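Local structure of Slr1964 protein (Synechocystis sp., 4JDX) at residues G71-R76 with A85-E90. The protein accelerates the return of the active orange carotenoid protein to its resting form, restoring phycobilisome fluorescence after photoprotective quenching. Sequence-based numbering, arbitrary orientation.
Sequences GKYDDR and AQLLKE
Lys-72 reaches past Leu-87, its CD 4.2 Å from Leu-87 CD2, to a salt bridge with Glu-90. The contact joins the loop after helix 53-70 to segment 85-90 on helix 80-89 in this all-helical protein. The loop makes an inverse gamma turn centred on Tyr-73, closed by a weak bond from Asp-74 N to Lys-72 O. CG of Lys-72 lies anti to the backbone N (chi1 171°), and a bend at chi3 (-88°) turns the ammonium group to the carboxylate. NZ donates to Glu-90 OE1 at 2.5 Å, and OE1 accepts with its syn lone pair. Glu-34 and Glu-68 also form salt bridges with NZ, so three carboxylates gather round one ammonium. Beside this polar group, CD2 of Leu-87 approaches the Tyr-73 ring obliquely, 3.8 Å from CE1. Phe-27 of helix 17-47 and Leu-92 also touch Leu-87. Tyr-73 OH is hydrogen-bonded to Glu-34, so Glu-34 ties Lys-72 and Tyr-73 to helix 17-47. An alanine in place of Glu-90 would probably cost Lys-72 NZ one of its three carboxylate partners and leave Gln-86 NE2 without its acceptor. That amide donates a nearly straight bond of 2.8 Å to Glu-90 OE2, meeting it on the anti side, 29° out of the carboxylate plane.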
ATOM      1  N   GLY A  71      -9.905 -13.089  -2.564  1.00 54.69           N
ATOM      2  CA  GLY A  71     -10.232 -14.438  -2.989  1.00 64.41           C
ATOM      3  C   GLY A  71     -10.303 -15.452  -1.861  1.00 66.45           C
ATOM      4  O   GLY A  71     -10.367 -16.656  -2.110  1.00 63.56           O
ATOM      5  N   LYS A  72     -10.306 -14.975  -0.619  1.00 53.06           N
ATOM      6  CA  LYS A  72     -10.272 -15.866   0.539  1.00 63.67           C
ATOM      7  C   LYS A  72     -11.625 -16.510   0.838  1.00 62.70           C
ATOM      8  O   LYS A  72     -11.690 -17.666   1.252  1.00 54.83           O
ATOM      9  CB  LYS A  72      -9.789 -15.117   1.784  1.00 59.60           C
ATOM     10  CG  LYS A  72      -9.926 -15.927   3.065  1.00 60.81           C
ATOM     11  CD  LYS A  72      -9.510 -15.133   4.287  1.00 61.02           C
ATOM     12  CE  LYS A  72      -8.025 -15.265   4.557  1.00 65.27           C
ATOM     13  NZ  LYS A  72      -7.678 -14.788   5.920  1.00 62.61           N
ATOM     14  N   TYR A  73     -12.702 -15.759   0.631  1.00 52.46           N
ATOM     15  CA  TYR A  73     -14.034 -16.221   1.009  1.00 50.13           C
ATOM     16  C   TYR A  73     -14.743 -16.918  -0.146  1.00 47.30           C
ATOM     17  O   TYR A  73     -15.758 -16.444  -0.652  1.00 58.50           O
ATOM     18  CB  TYR A  73     -14.856 -15.047   1.548  1.00 41.43           C
ATOM     19  CG  TYR A  73     -14.250 -14.479   2.812  1.00 51.60           C
ATOM     20  CD1 TYR A  73     -14.567 -15.009   4.055  1.00 50.38           C
ATOM     21  CD2 TYR A  73     -13.331 -13.440   2.762  1.00 43.87           C
ATOM     22  CE1 TYR A  73     -14.004 -14.510   5.211  1.00 49.60           C
ATOM     23  CE2 TYR A  73     -12.764 -12.935   3.914  1.00 46.52           C
ATOM     24  CZ  TYR A  73     -13.103 -13.475   5.136  1.00 47.08           C
ATOM     25  OH  TYR A  73     -12.545 -12.980   6.293  1.00 51.49           O
ATOM     26  N   ASP A  74     -14.189 -18.059  -0.544  1.00 46.38           N
ATOM     27  CA  ASP A  74     -14.721 -18.847  -1.644  1.00 50.26           C
ATOM     28  C   ASP A  74     -15.745 -19.855  -1.120  1.00 57.11           C
ATOM     29  O   ASP A  74     -15.413 -20.724  -0.314  1.00 53.57           O
ATOM     30  CB  ASP A  74     -13.573 -19.574  -2.347  1.00 54.29           C
ATOM     31  CG  ASP A  74     -13.995 -20.214  -3.648  1.00 59.87           C
ATOM     32  OD1 ASP A  74     -15.207 -20.234  -3.946  1.00 63.27           O
ATOM     33  OD2 ASP A  74     -13.108 -20.708  -4.375  1.00 59.89           O
ATOM     34  N   ASP A  75     -16.985 -19.738  -1.585  1.00 57.46           N
ATOM     35  CA  ASP A  75     -18.082 -20.549  -1.063  1.00 58.09           C
ATOM     36  C   ASP A  75     -18.299 -21.824  -1.874  1.00 56.52           C
ATOM     37  O   ASP A  75     -19.244 -22.574  -1.620  1.00 42.33           O
ATOM     38  CB  ASP A  75     -19.377 -19.730  -1.043  1.00 52.82           C
ATOM     39  CG  ASP A  75     -19.924 -19.472  -2.431  1.00 61.11           C
ATOM     40  OD1 ASP A  75     -21.154 -19.298  -2.562  1.00 64.70           O
ATOM     41  OD2 ASP A  75     -19.129 -19.446  -3.393  1.00 69.17           O
ATOM     42  N   ARG A  76     -17.423 -22.075  -2.843  1.00 48.58           N
ATOM     43  CA  ARG A  76     -17.570 -23.236  -3.712  1.00 53.96           C
ATOM     44  C   ARG A  76     -17.381 -24.545  -2.952  1.00 60.74           C
ATOM     45  O   ARG A  76     -16.586 -24.631  -2.015  1.00 57.42           O
ATOM     46  CB  ARG A  76     -16.610 -23.151  -4.900  1.00 50.98           C
ATOM     47  CG  ARG A  76     -17.060 -22.157  -5.957  1.00 59.42           C
ATOM     48  CD  ARG A  76     -16.056 -22.023  -7.089  1.00 62.01           C
ATOM     49  NE  ARG A  76     -14.794 -21.447  -6.635  1.00 65.47           N
ATOM     50  CZ  ARG A  76     -13.768 -21.167  -7.433  1.00 72.30           C
ATOM     51  NH1 ARG A  76     -13.852 -21.409  -8.734  1.00 74.81           N
ATOM     52  NH2 ARG A  76     -12.656 -20.647  -6.935  1.00 65.08           N
ATOM     53  N   ALA A  85     -11.898 -24.016   7.886  1.00 54.13           N
ATOM     54  CA  ALA A  85     -10.768 -24.486   8.677  1.00 55.10           C
ATOM     55  C   ALA A  85      -9.734 -23.376   8.828  1.00 49.40           C
ATOM     56  O   ALA A  85      -9.217 -23.136   9.921  1.00 48.13           O
ATOM     57  CB  ALA A  85     -10.141 -25.706   8.022  1.00 55.22           C
ATOM     58  N   GLN A  86      -9.440 -22.698   7.724  1.00 49.52           N
ATOM     59  CA  GLN A  86      -8.476 -21.601   7.729  1.00 47.49           C
ATOM     60  C   GLN A  86      -8.961 -20.458   8.619  1.00 49.24           C
ATOM     61  O   GLN A  86      -8.209 -19.935   9.443  1.00 51.48           O
ATOM     62  CB  GLN A  86      -8.249 -21.083   6.309  1.00 55.49           C
ATOM     63  CG  GLN A  86      -7.117 -20.075   6.198  1.00 68.23           C
ATOM     64  CD  GLN A  86      -5.754 -20.689   6.482  1.00 79.92           C
ATOM     65  OE1 GLN A  86      -5.571 -21.901   6.361  1.00 74.18           O
ATOM     66  NE2 GLN A  86      -4.793 -19.855   6.863  1.00 79.02           N
ATOM     67  N   LEU A  87     -10.223 -20.077   8.443  1.00 47.17           N
ATOM     68  CA  LEU A  87     -10.838 -19.025   9.245  1.00 52.14           C
ATOM     69  C   LEU A  87     -10.771 -19.359  10.728  1.00 51.73           C
ATOM     70  O   LEU A  87     -10.535 -18.485  11.564  1.00 51.23           O
ATOM     71  CB  LEU A  87     -12.299 -18.836   8.835  1.00 43.75           C
ATOM     72  CG  LEU A  87     -12.523 -18.344   7.404  1.00 55.60           C
ATOM     73  CD1 LEU A  87     -14.013 -18.305   7.080  1.00 43.44           C
ATOM     74  CD2 LEU A  87     -11.872 -16.975   7.196  1.00 51.17           C
ATOM     75  N   LEU A  88     -10.983 -20.631  11.047  1.00 44.55           N
ATOM     76  CA  LEU A  88     -10.947 -21.097  12.426  1.00 40.86           C
ATOM     77  C   LEU A  88      -9.525 -21.023  12.964  1.00 45.99           C
ATOM     78  O   LEU A  88      -9.294 -20.598  14.097  1.00 54.85           O
ATOM     79  CB  LEU A  88     -11.451 -22.535  12.501  1.00 50.15           C
ATOM     80  CG  LEU A  88     -11.516 -23.158  13.895  1.00 37.94           C
ATOM     81  CD1 LEU A  88     -12.526 -22.428  14.773  1.00 41.34           C
ATOM     82  CD2 LEU A  88     -11.856 -24.632  13.778  1.00 50.98           C
ATOM     83  N   LYS A  89      -8.572 -21.437  12.137  1.00 48.04           N
ATOM     84  CA  LYS A  89      -7.168 -21.401  12.511  1.00 56.41           C
ATOM     85  C   LYS A  89      -6.702 -19.961  12.708  1.00 58.61           C
ATOM     86  O   LYS A  89      -5.865 -19.681  13.567  1.00 56.34           O
ATOM     87  CB  LYS A  89      -6.319 -22.080  11.436  1.00 64.51           C
ATOM     88  CG  LYS A  89      -4.915 -22.422  11.896  1.00 75.15           C
ATOM     89  CD  LYS A  89      -4.085 -23.010  10.775  1.00 75.75           C
ATOM     90  CE  LYS A  89      -2.699 -23.380  11.268  1.00 86.93           C
ATOM     91  NZ  LYS A  89      -1.759 -23.625  10.144  1.00 93.18           N
ATOM     92  N   GLU A  90      -7.255 -19.053  11.911  1.00 47.44           N
ATOM     93  CA  GLU A  90      -6.881 -17.643  11.963  1.00 48.00           C
ATOM     94  C   GLU A  90      -7.685 -16.874  13.011  1.00 57.12           C
ATOM     95  O   GLU A  90      -7.463 -15.681  13.216  1.00 55.50           O
ATOM     96  CB  GLU A  90      -7.068 -16.996  10.589  1.00 53.30           C
ATOM     97  CG  GLU A  90      -6.098 -17.490   9.527  1.00 58.67           C
ATOM     98  CD  GLU A  90      -6.319 -16.826   8.183  1.00 59.18           C
ATOM     99  OE1 GLU A  90      -7.196 -15.943   8.093  1.00 64.53           O
ATOM    100  OE2 GLU A  90      -5.618 -17.187   7.216  1.00 64.74           O
TER